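Protein LRIM1 (Anopheles gambiae, PDB 3O53) forms a heterodimeric complex with the leucine-rich repeat protein APL1C that regulates complement-like immunity in the mosquito, this chain being its leucine-rich repeat domain. Local coordinates at residues A[243-248]-A[273-278]; A[266-271]-A[292-297]; A[227-232]-A[255-260]. All coordinates share one frame; numbering follows the deposited sequence.

Contact 1: residues A[243-248]-A[273-278]; sequences DLRGNG and KKLTGQ
R245 lies against L275 and T276 where the last strand of the leucine-rich repeat solenoid, 241-243, runs into its loop and meets the C-terminal end of helix 262-276. No hydrogen bond crosses this contact, in which the D243–R245 ion pair at the end of strand 241-243 is partly covered by methyl groups. Traced outward, the arginine runs from CB through CG and CD, then bends at the third torsion (chi3 -59°), and this bend turns the guanidinium back to D243, two residues earlier. The R245 side chain also touches E281 and V272. NE meets OD1 of D243 at 3.0 Å and NH2 meets OD2 of D243 at 2.9 Å, a side-on, two-nitrogen salt bridge lying close to the guanidinium plane, so the group is held against rotation. CZ comes next, with CD1 of L275 over one face at 4.1 Å. That same methyl stands 3.5 Å from NH2 of R245 and 3.6 Å from OD2 of D243, so it covers the salt bridge itself. NH1 of R245 ends 3.4 Å from CG2 of T276, approaching obliquely. T276 turns its hydroxyl elsewhere, to the carbonyl of V272, and OG1 also accepts from the backbone of Q278 in an ST turn. R222 brings a second positive charge close to NH2, which the D243 carboxylate would be expected to offset. D243 is itself fixed by an Asx turn: R245 N donates to OD1 of D243 at 3.1 Å, from the face opposite to the one NE uses.

Contact 2: residues A[266-271]-A[292-297]; sequences TVAKQT and GAYCCE
K269 and A293 bring their CA atoms to 5.2 Å, the nearest CA pair of the two segments, where helix 262-276 passes the turn that leads into strand 294-296. At this spacing the methyl of A293 sits against the helix backbone, CB lying 3.9 Å from CA of K269. The lysine chain heads off from there, its amino end leading away from the strand. Next along, Y294 has CG anti to its carbonyl carbon (chi1 -59°), which swings the ring across to A268. The alanine CB approaches the phenol obliquely, 3.8 Å from CE2 and 3.5 Å from OH of Y294. Beyond this packing a water links the two residues: the tyrosine OH donates to it at 2.5 Å, and the water in turn donates to O of A268 at 2.8 Å. Because OH also accepts from the backbone N of L244, the buried hydroxyl is gripped on both its donor and acceptor sides. One turn along the helix, V267 O accepts both the helix bond from T271 N and a bond from T271 OG1, from opposite faces of its plane, while OG1 accepts from F242 N. C296–C251 ties the strand to the start of helix 251-259, and C295–C283 to the loop before strand 289-291, links consistent with a cysteine-rich C-terminal cap of the repeats. L254 and F258 of helix 251-259 pack on the Y294 ring; F242 of strand 241-243 touches both A268 and Y294, so the tyrosine is wedged among two helices and the last repeat strand.

Contact 3: residues A[227-232]-A[255-260]; sequences VLIEKA and RDFFSK
I229 packs on F257 where a short strand on the outer side of the leucine-rich repeat solenoid meets helix 251-259, the first helix after the last repeat strand. V227 and L228 come first and belong to the repeat stack, bonded through their backbones to A204 and M206, with the side chain of L228 lying on helix 303-310. I229 is the first to cross. Its CG2 branch stands anti to the backbone N, and this puts the methyl rather than the longer CG1 arm on the phenylalanine: CG2 of I229 is 3.6 Å from CD1 and 3.9 Å from CG of F257, an oblique approach to the ring. The backbone N of I229 donates to OG1 of T253 on the same helix, adding a polar tie to the apolar one. At E230 the side chain turns away, while the backbone O of E230 comes 4.1 Å from CD1 of F257, again obliquely. The carboxylate is used locally instead, OE2 accepting from N of A232 at 3.1 Å through its anti lone pair. K231 follows, exposed yet with the largest buried share of this contact. Its CB meets CB of D256 at 4.2 Å, and the chain runs on past D256, roughly across the helix direction. NZ of K231 stays 4.8 Å from OD2 of D256, too far for a salt bridge, and any attraction is probably offset in part by the poorly ordered K260 amino group nearby. The aspartate has a nearer partner, NH1 of R255 at 2.9 Å from its OD1. F257 also packs on V264 of helix 262-276, so both helices share this ring. Within the helix, the hydroxyl OG of S259 donates to the backbone O of D256 at 2.6 Å, tilted 32° from the carbonyl plane.

In the fold
All three contacts sit at the C-terminal end of the solenoid, closing its last repeats. Contacts 1 and 2 are nearest, with centres about 7 Å apart, and share helix 262-276; L244 N of contact 1 meets Y294 OH of contact 2 at 3.0 Å. Contact 3 lies about 13 Å from contact 2 by centres, and CZ of F258 bridges them, 4.1 Å from CE2 of Y294 and 4.2 Å from CB of A268. Contacts 1 and 3, about 18 Å apart between centres, still touch through CD1 of L244 and CD1 of I229 at 3.9 Å. The glycan on N64 belongs to a much earlier repeat.

Contact 1: residues A[243-248]-A[273-278]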
ATOM      1  N   ASP A 243       7.125  -6.118 -15.137  1.00 26.93           N
ATOM      2  CA  ASP A 243       8.339  -6.681 -14.541  1.00 27.40           C
ATOM      3  C   ASP A 243       8.066  -8.000 -13.810  1.00 31.95           C
ATOM      4  O   ASP A 243       7.541  -8.002 -12.694  1.00 25.09           O
ATOM      5  CB  ASP A 243       8.937  -5.663 -13.570  1.00 24.04           C
ATOM      6  CG  ASP A 243      10.329  -6.032 -13.107  1.00 27.71           C
ATOM      7  OD1 ASP A 243      10.775  -7.156 -13.400  1.00 27.28           O
ATOM      8  OD2 ASP A 243      10.973  -5.194 -12.431  1.00 28.72           O
ATOM      9  N   LEU A 244       8.448  -9.108 -14.441  1.00 33.98           N
ATOM     10  CA  LEU A 244       8.321 -10.439 -13.850  1.00 31.83           C
ATOM     11  C   LEU A 244       9.689 -11.072 -13.646  1.00 32.08           C
ATOM     12  O   LEU A 244       9.816 -12.297 -13.651  1.00 30.74           O
ATOM     13  CB  LEU A 244       7.502 -11.356 -14.757  1.00 30.64           C
ATOM     14  CG  LEU A 244       6.105 -10.898 -15.139  1.00 33.99           C
ATOM     15  CD1 LEU A 244       5.395 -11.997 -15.911  1.00 39.91           C
ATOM     16  CD2 LEU A 244       5.311 -10.504 -13.904  1.00 30.48           C
ATOM     17  N   ARG A 245      10.720 -10.242 -13.510  1.00 26.88           N
ATOM     18  CA  ARG A 245      12.062 -10.741 -13.261  1.00 27.63           C
ATOM     19  C   ARG A 245      12.107 -11.477 -11.926  1.00 28.01           C
ATOM     20  O   ARG A 245      11.274 -11.233 -11.065  1.00 27.13           O
ATOM     21  CB  ARG A 245      13.058  -9.581 -13.219  1.00 29.35           C
ATOM     22  CG  ARG A 245      13.346  -8.933 -14.560  1.00 25.59           C
ATOM     23  CD  ARG A 245      14.315  -7.794 -14.358  1.00 27.94           C
ATOM     24  NE  ARG A 245      13.764  -6.810 -13.427  1.00 31.93           N
ATOM     25  CZ  ARG A 245      14.480  -5.940 -12.722  1.00 35.28           C
ATOM     26  NH1 ARG A 245      15.803  -5.913 -12.817  1.00 35.93           N
ATOM     27  NH2 ARG A 245      13.863  -5.092 -11.913  1.00 39.12           N
ATOM     28  N   GLY A 246      13.070 -12.383 -11.770  1.00 22.76           N
ATOM     29  CA  GLY A 246      13.352 -12.997 -10.486  1.00 25.89           C
ATOM     30  C   GLY A 246      12.417 -14.123 -10.063  1.00 24.58           C
ATOM     31  O   GLY A 246      12.335 -14.447  -8.886  1.00 27.88           O
ATOM     32  N   ASN A 247      11.708 -14.720 -11.010  1.00 28.72           N
ATOM     33  CA  ASN A 247      10.783 -15.794 -10.681  1.00 33.46           C
ATOM     34  C   ASN A 247      11.338 -17.170 -11.110  1.00 29.35           C
ATOM     35  O   ASN A 247      12.537 -17.309 -11.292  1.00 29.44           O
ATOM     36  CB  ASN A 247       9.421 -15.475 -11.284  1.00 25.59           C
ATOM     37  CG  ASN A 247       8.707 -14.374 -10.512  1.00 30.76           C
ATOM     38  OD1 ASN A 247       8.390 -14.550  -9.341  1.00 27.85           O
ATOM     39  ND2 ASN A 247       8.475 -13.228 -11.156  1.00 25.88           N
ATOM     40  N   GLY A 248      10.485 -18.180 -11.245  1.00 30.77           N
ATOM     41  CA  GLY A 248      10.943 -19.507 -11.649  1.00 28.99           C
ATOM     42  C   GLY A 248      10.013 -20.134 -12.671  1.00 26.54           C
ATOM     43  O   GLY A 248       9.477 -21.214 -12.451  1.00 28.94           O
ATOM     44  N   LYS A 273      15.339  -3.983 -20.221  1.00 32.64           N
ATOM     45  CA  LYS A 273      16.398  -3.144 -20.787  1.00 36.83           C
ATOM     46  C   LYS A 273      16.544  -1.846 -19.998  1.00 37.68           C
ATOM     47  O   LYS A 273      17.640  -1.464 -19.599  1.00 41.41           O
ATOM     48  CB  LYS A 273      16.120  -2.809 -22.254  1.00 39.20           C
ATOM     49  CG  LYS A 273      17.330  -2.194 -22.944  1.00 50.04           C
ATOM     50  CD  LYS A 273      17.001  -1.693 -24.339  1.00 73.68           C
ATOM     51  CE  LYS A 273      18.218  -1.033 -24.980  1.00 91.65           C
ATOM     52  NZ  LYS A 273      17.894  -0.352 -26.263  1.00 97.32           N
ATOM     53  N   LYS A 274      15.425  -1.168 -19.781  1.00 40.35           N
ATOM     54  CA  LYS A 274      15.418   0.104 -19.071  1.00 45.58           C
ATOM     55  C   LYS A 274      16.035  -0.013 -17.668  1.00 49.16           C
ATOM     56  O   LYS A 274      16.727   0.904 -17.209  1.00 39.37           O
ATOM     57  CB  LYS A 274      13.978   0.627 -18.981  1.00 42.04           C
ATOM     58  CG  LYS A 274      13.745   1.670 -17.912  1.00 44.86           C
ATOM     59  CD  LYS A 274      12.284   2.117 -17.879  1.00 51.80           C
ATOM     60  CE  LYS A 274      11.393   1.158 -17.074  1.00 44.46           C
ATOM     61  NZ  LYS A 274      10.005   1.698 -16.940  1.00 35.64           N
ATOM     62  N   LEU A 275      15.798  -1.138 -16.993  1.00 41.46           N
ATOM     63  CA  LEU A 275      16.198  -1.275 -15.593  1.00 41.92           C
ATOM     64  C   LEU A 275      17.606  -1.849 -15.391  1.00 46.30           C
ATOM     65  O   LEU A 275      18.216  -1.625 -14.354  1.00 50.58           O
ATOM     66  CB  LEU A 275      15.174  -2.131 -14.827  1.00 38.16           C
ATOM     67  CG  LEU A 275      13.770  -1.524 -14.726  1.00 35.29           C
ATOM     68  CD1 LEU A 275      12.788  -2.490 -14.066  1.00 36.29           C
ATOM     69  CD2 LEU A 275      13.802  -0.189 -13.975  1.00 32.71           C
ATOM     70  N   THR A 276      18.127  -2.586 -16.366  1.00 37.23           N
ATOM     71  CA  THR A 276      19.425  -3.246 -16.186  1.00 47.29           C
ATOM     72  C   THR A 276      20.417  -3.000 -17.320  1.00 53.30           C
ATOM     73  O   THR A 276      21.598  -3.311 -17.192  1.00 49.94           O
ATOM     74  CB  THR A 276      19.274  -4.761 -16.078  1.00 37.11           C
ATOM     75  OG1 THR A 276      18.840  -5.284 -17.344  1.00 34.31           O
ATOM     76  CG2 THR A 276      18.282  -5.128 -14.974  1.00 39.44           C
ATOM     77  N   GLY A 277      19.925  -2.462 -18.428  1.00 42.36           N
ATOM     78  CA  GLY A 277      20.744  -2.246 -19.605  1.00 47.78           C
ATOM     79  C   GLY A 277      20.918  -3.519 -20.410  1.00 49.51           C
ATOM     80  O   GLY A 277      21.748  -3.578 -21.309  1.00 49.65           O
ATOM     81  N   GLN A 278      20.132  -4.542 -20.085  1.00 49.18           N
ATOM     82  CA  GLN A 278      20.205  -5.816 -20.795  1.00 51.54           C
ATOM     83  C   GLN A 278      18.838  -6.206 -21.348  1.00 43.99           C
ATOM     84  O   GLN A 278      17.813  -5.846 -20.779  1.00 48.65           O
ATOM     85  CB  GLN A 278      20.735  -6.908 -19.870  1.00 55.92           C
ATOM     86  CG  GLN A 278      22.154  -6.659 -19.394  1.00 69.73           C
ATOM     87  CD  GLN A 278      22.873  -7.936 -19.026  1.00 84.55           C
ATOM     88  OE1 GLN A 278      22.285  -9.017 -19.029  1.00 90.93           O
ATOM     89  NE2 GLN A 278      24.157  -7.821 -18.712  1.00 91.98           N
TER

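Contact 2: residues A[266-271]-A[292-297]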
ATOM      1  N   THR A 266       6.884  -7.560 -25.633  1.00 32.88           N
ATOM      2  CA  THR A 266       7.728  -6.448 -26.041  1.00 39.61           C
ATOM      3  C   THR A 266       7.928  -5.471 -24.888  1.00 44.64           C
ATOM      4  O   THR A 266       9.025  -4.949 -24.680  1.00 36.18           O
ATOM      5  CB  THR A 266       7.086  -5.709 -27.225  1.00 43.68           C
ATOM      6  OG1 THR A 266       6.990  -6.609 -28.335  1.00 44.00           O
ATOM      7  CG2 THR A 266       7.901  -4.472 -27.614  1.00 35.99           C
ATOM      8  N   VAL A 267       6.861  -5.235 -24.131  1.00 43.49           N
ATOM      9  CA  VAL A 267       6.933  -4.352 -22.974  1.00 43.19           C
ATOM     10  C   VAL A 267       7.849  -4.957 -21.910  1.00 31.54           C
ATOM     11  O   VAL A 267       8.596  -4.245 -21.258  1.00 34.51           O
ATOM     12  CB  VAL A 267       5.538  -4.077 -22.375  1.00 38.79           C
ATOM     13  CG1 VAL A 267       5.660  -3.311 -21.061  1.00 34.22           C
ATOM     14  CG2 VAL A 267       4.673  -3.306 -23.368  1.00 35.80           C
ATOM     15  N   ALA A 268       7.800  -6.272 -21.762  1.00 31.86           N
ATOM     16  CA  ALA A 268       8.644  -6.982 -20.805  1.00 30.42           C
ATOM     17  C   ALA A 268      10.117  -6.791 -21.154  1.00 33.75           C
ATOM     18  O   ALA A 268      10.941  -6.511 -20.287  1.00 31.50           O
ATOM     19  CB  ALA A 268       8.310  -8.458 -20.807  1.00 25.99           C
ATOM     20  N   LYS A 269      10.456  -6.962 -22.426  1.00 31.80           N
ATOM     21  CA  LYS A 269      11.837  -6.780 -22.843  1.00 35.99           C
ATOM     22  C   LYS A 269      12.295  -5.343 -22.600  1.00 32.64           C
ATOM     23  O   LYS A 269      13.372  -5.115 -22.060  1.00 33.15           O
ATOM     24  CB  LYS A 269      12.012  -7.143 -24.318  1.00 41.41           C
ATOM     25  CG  LYS A 269      13.408  -6.872 -24.850  1.00 58.21           C
ATOM     26  CD  LYS A 269      13.418  -6.847 -26.375  1.00 88.45           C
ATOM     27  CE  LYS A 269      12.579  -5.696 -26.926  1.00101.59           C
ATOM     28  NZ  LYS A 269      12.507  -5.700 -28.415  1.00109.61           N
ATOM     29  N   GLN A 270      11.488  -4.374 -23.013  1.00 29.86           N
ATOM     30  CA  GLN A 270      11.844  -2.969 -22.831  1.00 36.34           C
ATOM     31  C   GLN A 270      12.016  -2.634 -21.356  1.00 34.00           C
ATOM     32  O   GLN A 270      12.890  -1.855 -20.975  1.00 29.19           O
ATOM     33  CB  GLN A 270      10.775  -2.056 -23.433  1.00 38.34           C
ATOM     34  CG  GLN A 270      10.787  -2.021 -24.950  1.00 52.69           C
ATOM     35  CD  GLN A 270       9.615  -1.256 -25.522  1.00 68.73           C
ATOM     36  OE1 GLN A 270       8.535  -1.219 -24.934  1.00 71.12           O
ATOM     37  NE2 GLN A 270       9.821  -0.643 -26.679  1.00 78.54           N
ATOM     38  N   THR A 271      11.157  -3.212 -20.528  1.00 31.03           N
ATOM     39  CA  THR A 271      11.218  -2.979 -19.091  1.00 30.50           C
ATOM     40  C   THR A 271      12.538  -3.473 -18.516  1.00 30.97           C
ATOM     41  O   THR A 271      13.187  -2.758 -17.752  1.00 34.36           O
ATOM     42  CB  THR A 271      10.039  -3.666 -18.362  1.00 27.09           C
ATOM     43  OG1 THR A 271       8.812  -3.056 -18.775  1.00 29.00           O
ATOM     44  CG2 THR A 271      10.170  -3.503 -16.834  1.00 29.02           C
ATOM     45  N   GLY A 292      11.587 -15.101 -24.278  1.00 37.26           N
ATOM     46  CA  GLY A 292      11.637 -13.660 -24.268  1.00 33.46           C
ATOM     47  C   GLY A 292      12.628 -13.252 -23.203  1.00 32.31           C
ATOM     48  O   GLY A 292      13.657 -13.898 -23.004  1.00 33.82           O
ATOM     49  N   ALA A 293      12.300 -12.200 -22.476  1.00 30.62           N
ATOM     50  CA  ALA A 293      13.243 -11.624 -21.539  1.00 35.29           C
ATOM     51  C   ALA A 293      13.428 -12.458 -20.266  1.00 27.37           C
ATOM     52  O   ALA A 293      14.384 -12.245 -19.530  1.00 27.57           O
ATOM     53  CB  ALA A 293      12.816 -10.210 -21.187  1.00 35.04           C
ATOM     54  N   TYR A 294      12.543 -13.407 -19.996  1.00 26.52           N
ATOM     55  CA  TYR A 294      12.602 -14.088 -18.703  1.00 31.72           C
ATOM     56  C   TYR A 294      13.219 -15.489 -18.741  1.00 33.40           C
ATOM     57  O   TYR A 294      13.025 -16.236 -19.685  1.00 30.36           O
ATOM     58  CB  TYR A 294      11.212 -14.144 -18.092  1.00 31.30           C
ATOM     59  CG  TYR A 294      10.603 -12.776 -17.892  1.00 29.31           C
ATOM     60  CD1 TYR A 294      11.266 -11.787 -17.167  1.00 29.79           C
ATOM     61  CD2 TYR A 294       9.357 -12.480 -18.417  1.00 31.08           C
ATOM     62  CE1 TYR A 294      10.693 -10.528 -16.987  1.00 23.28           C
ATOM     63  CE2 TYR A 294       8.782 -11.248 -18.236  1.00 27.05           C
ATOM     64  CZ  TYR A 294       9.444 -10.279 -17.528  1.00 26.63           C
ATOM     65  OH  TYR A 294       8.821  -9.062 -17.368  1.00 33.86           O
ATOM     66  N   CYS A 295      13.976 -15.819 -17.703  1.00 26.67           N
ATOM     67  CA  CYS A 295      14.521 -17.152 -17.539  1.00 30.76           C
ATOM     68  C   CYS A 295      13.366 -18.119 -17.419  1.00 32.16           C
ATOM     69  O   CYS A 295      12.289 -17.752 -16.964  1.00 29.21           O
ATOM     70  CB  CYS A 295      15.380 -17.235 -16.274  1.00 29.85           C
ATOM     71  SG  CYS A 295      16.786 -16.077 -16.280  1.00 42.00           S
ATOM     72  N   CYS A 296      13.584 -19.360 -17.820  1.00 29.22           N
ATOM     73  CA  CYS A 296      12.560 -20.369 -17.630  1.00 38.19           C
ATOM     74  C   CYS A 296      13.161 -21.765 -17.688  1.00 43.59           C
ATOM     75  O   CYS A 296      14.244 -21.956 -18.230  1.00 37.20           O
ATOM     76  CB  CYS A 296      11.455 -20.209 -18.672  1.00 39.29           C
ATOM     77  SG  CYS A 296      11.993 -20.438 -20.374  1.00 39.43           S
ATOM     78  N   GLU A 297      12.448 -22.728 -17.108  1.00 39.23           N
ATOM     79  CA  GLU A 297      12.882 -24.116 -17.080  1.00 43.50           C
ATOM     80  C   GLU A 297      11.739 -24.955 -17.618  1.00 48.67           C
ATOM     81  O   GLU A 297      10.575 -24.599 -17.451  1.00 46.56           O
ATOM     82  CB  GLU A 297      13.219 -24.535 -15.646  1.00 52.99           C
ATOM     83  CG  GLU A 297      13.620 -25.994 -15.483  1.00 76.00           C
ATOM     84  CD  GLU A 297      15.094 -26.235 -15.759  1.00 92.14           C
ATOM     85  OE1 GLU A 297      15.924 -25.928 -14.877  1.00 97.57           O
ATOM     86  OE2 GLU A 297      15.424 -26.746 -16.852  1.00 93.16           O
TER
HETATM   87  O   HOH W   1      10.421  -7.156 -17.590  1.00 31.79           O

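Contact 3: residues A[227-232]-A[255-260]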
ATOM      1  N   VAL A 227       5.696 -19.767 -10.961  1.00 30.41           N
ATOM      2  CA  VAL A 227       5.979 -20.898 -11.833  1.00 29.84           C
ATOM      3  C   VAL A 227       5.077 -20.829 -13.068  1.00 32.87           C
ATOM      4  O   VAL A 227       5.509 -21.114 -14.184  1.00 26.66           O
ATOM      5  CB  VAL A 227       5.720 -22.234 -11.114  1.00 34.30           C
ATOM      6  CG1 VAL A 227       6.182 -23.391 -11.979  1.00 41.31           C
ATOM      7  CG2 VAL A 227       6.413 -22.262  -9.747  1.00 29.86           C
ATOM      8  N   LEU A 228       3.821 -20.440 -12.860  1.00 29.26           N
ATOM      9  CA  LEU A 228       2.829 -20.413 -13.931  1.00 33.38           C
ATOM     10  C   LEU A 228       2.086 -19.087 -14.003  1.00 31.34           C
ATOM     11  O   LEU A 228       1.938 -18.391 -13.000  1.00 25.81           O
ATOM     12  CB  LEU A 228       1.792 -21.524 -13.731  1.00 32.45           C
ATOM     13  CG  LEU A 228       2.306 -22.959 -13.745  1.00 39.22           C
ATOM     14  CD1 LEU A 228       1.137 -23.937 -13.595  1.00 38.83           C
ATOM     15  CD2 LEU A 228       3.085 -23.223 -15.025  1.00 37.71           C
ATOM     16  N   ILE A 229       1.597 -18.779 -15.200  1.00 29.57           N
ATOM     17  CA  ILE A 229       0.760 -17.614 -15.467  1.00 37.51           C
ATOM     18  C   ILE A 229      -0.517 -18.095 -16.135  1.00 35.67           C
ATOM     19  O   ILE A 229      -0.469 -18.959 -17.009  1.00 28.41           O
ATOM     20  CB  ILE A 229       1.445 -16.642 -16.461  1.00 29.88           C
ATOM     21  CG1 ILE A 229       2.771 -16.140 -15.896  1.00 27.57           C
ATOM     22  CG2 ILE A 229       0.516 -15.462 -16.795  1.00 30.74           C
ATOM     23  CD1 ILE A 229       3.607 -15.308 -16.892  1.00 29.39           C
ATOM     24  N   GLU A 230      -1.650 -17.529 -15.741  1.00 30.60           N
ATOM     25  CA  GLU A 230      -2.937 -17.868 -16.346  1.00 34.67           C
ATOM     26  C   GLU A 230      -2.935 -17.411 -17.802  1.00 37.10           C
ATOM     27  O   GLU A 230      -2.778 -16.223 -18.081  1.00 34.14           O
ATOM     28  CB  GLU A 230      -4.077 -17.193 -15.571  1.00 31.73           C
ATOM     29  CG  GLU A 230      -5.431 -17.259 -16.259  1.00 40.54           C
ATOM     30  CD  GLU A 230      -5.865 -18.690 -16.545  1.00 50.55           C
ATOM     31  OE1 GLU A 230      -5.988 -19.480 -15.586  1.00 58.30           O
ATOM     32  OE2 GLU A 230      -6.080 -19.022 -17.724  1.00 46.65           O
ATOM     33  N   LYS A 231      -3.098 -18.353 -18.729  1.00 33.75           N
ATOM     34  CA  LYS A 231      -2.973 -18.048 -20.153  1.00 33.18           C
ATOM     35  C   LYS A 231      -4.093 -17.136 -20.658  1.00 35.23           C
ATOM     36  O   LYS A 231      -3.956 -16.498 -21.694  1.00 35.52           O
ATOM     37  CB  LYS A 231      -2.951 -19.344 -20.973  1.00 45.64           C
ATOM     38  CG  LYS A 231      -4.223 -20.175 -20.862  1.00 66.01           C
ATOM     39  CD  LYS A 231      -4.117 -21.485 -21.633  1.00 78.76           C
ATOM     40  CE  LYS A 231      -3.816 -21.240 -23.102  1.00 91.69           C
ATOM     41  NZ  LYS A 231      -3.897 -22.486 -23.909  1.00101.29           N
ATOM     42  N   ALA A 232      -5.198 -17.068 -19.926  1.00 43.25           N
ATOM     43  CA  ALA A 232      -6.348 -16.281 -20.367  1.00 48.00           C
ATOM     44  C   ALA A 232      -6.193 -14.788 -20.059  1.00 43.24           C
ATOM     45  O   ALA A 232      -6.994 -13.975 -20.499  1.00 40.87           O
ATOM     46  CB  ALA A 232      -7.630 -16.821 -19.733  1.00 46.64           C
ATOM     47  N   ARG A 255       5.463 -19.169 -23.059  1.00 33.56           N
ATOM     48  CA  ARG A 255       5.068 -19.311 -24.455  1.00 37.10           C
ATOM     49  C   ARG A 255       3.556 -19.122 -24.601  1.00 35.86           C
ATOM     50  O   ARG A 255       3.106 -18.372 -25.458  1.00 32.56           O
ATOM     51  CB  ARG A 255       5.489 -20.670 -25.014  1.00 44.24           C
ATOM     52  CG  ARG A 255       5.155 -20.862 -26.496  1.00 50.29           C
ATOM     53  CD  ARG A 255       5.572 -22.241 -26.985  1.00 70.90           C
ATOM     54  NE  ARG A 255       5.316 -23.273 -25.983  1.00102.68           N
ATOM     55  CZ  ARG A 255       4.110 -23.742 -25.676  1.00117.82           C
ATOM     56  NH1 ARG A 255       3.032 -23.273 -26.291  1.00125.72           N
ATOM     57  NH2 ARG A 255       3.979 -24.682 -24.749  1.00115.54           N
ATOM     58  N   ASP A 256       2.778 -19.790 -23.751  1.00 35.99           N
ATOM     59  CA  ASP A 256       1.320 -19.686 -23.801  1.00 39.26           C
ATOM     60  C   ASP A 256       0.821 -18.257 -23.577  1.00 39.78           C
ATOM     61  O   ASP A 256       0.004 -17.751 -24.344  1.00 37.29           O
ATOM     62  CB  ASP A 256       0.672 -20.616 -22.769  1.00 40.50           C
ATOM     63  CG  ASP A 256       0.834 -22.090 -23.120  1.00 48.78           C
ATOM     64  OD1 ASP A 256       1.188 -22.388 -24.276  1.00 48.28           O
ATOM     65  OD2 ASP A 256       0.608 -22.950 -22.242  1.00 53.34           O
ATOM     66  N   PHE A 257       1.300 -17.619 -22.512  1.00 38.65           N
ATOM     67  CA  PHE A 257       0.850 -16.277 -22.153  1.00 33.75           C
ATOM     68  C   PHE A 257       1.216 -15.243 -23.220  1.00 33.61           C
ATOM     69  O   PHE A 257       0.380 -14.435 -23.625  1.00 34.67           O
ATOM     70  CB  PHE A 257       1.465 -15.859 -20.814  1.00 29.70           C
ATOM     71  CG  PHE A 257       1.248 -14.411 -20.480  1.00 34.34           C
ATOM     72  CD1 PHE A 257       0.003 -13.966 -20.052  1.00 40.87           C
ATOM     73  CD2 PHE A 257       2.283 -13.494 -20.591  1.00 32.09           C
ATOM     74  CE1 PHE A 257      -0.206 -12.636 -19.735  1.00 32.02           C
ATOM     75  CE2 PHE A 257       2.080 -12.155 -20.286  1.00 30.96           C
ATOM     76  CZ  PHE A 257       0.829 -11.726 -19.857  1.00 30.19           C
ATOM     77  N   PHE A 258       2.470 -15.255 -23.667  1.00 30.14           N
ATOM     78  CA  PHE A 258       2.935 -14.250 -24.626  1.00 36.49           C
ATOM     79  C   PHE A 258       2.336 -14.471 -26.017  1.00 38.39           C
ATOM     80  O   PHE A 258       2.179 -13.525 -26.788  1.00 39.29           O
ATOM     81  CB  PHE A 258       4.471 -14.224 -24.712  1.00 38.19           C
ATOM     82  CG  PHE A 258       5.139 -13.496 -23.568  1.00 38.15           C
ATOM     83  CD1 PHE A 258       4.624 -12.300 -23.090  1.00 38.10           C
ATOM     84  CD2 PHE A 258       6.295 -13.997 -22.988  1.00 41.23           C
ATOM     85  CE1 PHE A 258       5.241 -11.619 -22.040  1.00 37.54           C
ATOM     86  CE2 PHE A 258       6.919 -13.320 -21.935  1.00 42.59           C
ATOM     87  CZ  PHE A 258       6.387 -12.129 -21.463  1.00 35.68           C
ATOM     88  N   SER A 259       1.990 -15.714 -26.332  1.00 39.51           N
ATOM     89  CA  SER A 259       1.419 -16.022 -27.642  1.00 47.45           C
ATOM     90  C   SER A 259       0.179 -15.172 -27.906  1.00 46.14           C
ATOM     91  O   SER A 259      -0.124 -14.854 -29.043  1.00 49.49           O
ATOM     92  CB  SER A 259       1.054 -17.504 -27.733  1.00 54.69           C
ATOM     93  OG  SER A 259      -0.111 -17.787 -26.970  1.00 54.49           O
ATOM     94  N   LYS A 260      -0.533 -14.800 -26.850  1.00 50.77           N
ATOM     95  CA  LYS A 260      -1.765 -14.036 -27.007  1.00 52.82           C
ATOM     96  C   LYS A 260      -1.639 -12.644 -26.400  1.00 47.91           C
ATOM     97  O   LYS A 260      -2.612 -11.894 -26.325  1.00 54.19           O
ATOM     98  CB  LYS A 260      -2.936 -14.803 -26.395  1.00 59.60           C
ATOM     99  CG  LYS A 260      -3.232 -16.096 -27.138  1.00 78.06           C
ATOM    100  CD  LYS A 260      -4.387 -16.857 -26.521  1.00100.52           C
ATOM    101  CE  LYS A 260      -4.740 -18.086 -27.344  1.00112.63           C
ATOM    102  NZ  LYS A 260      -5.817 -18.895 -26.710  1.00117.69           N
TER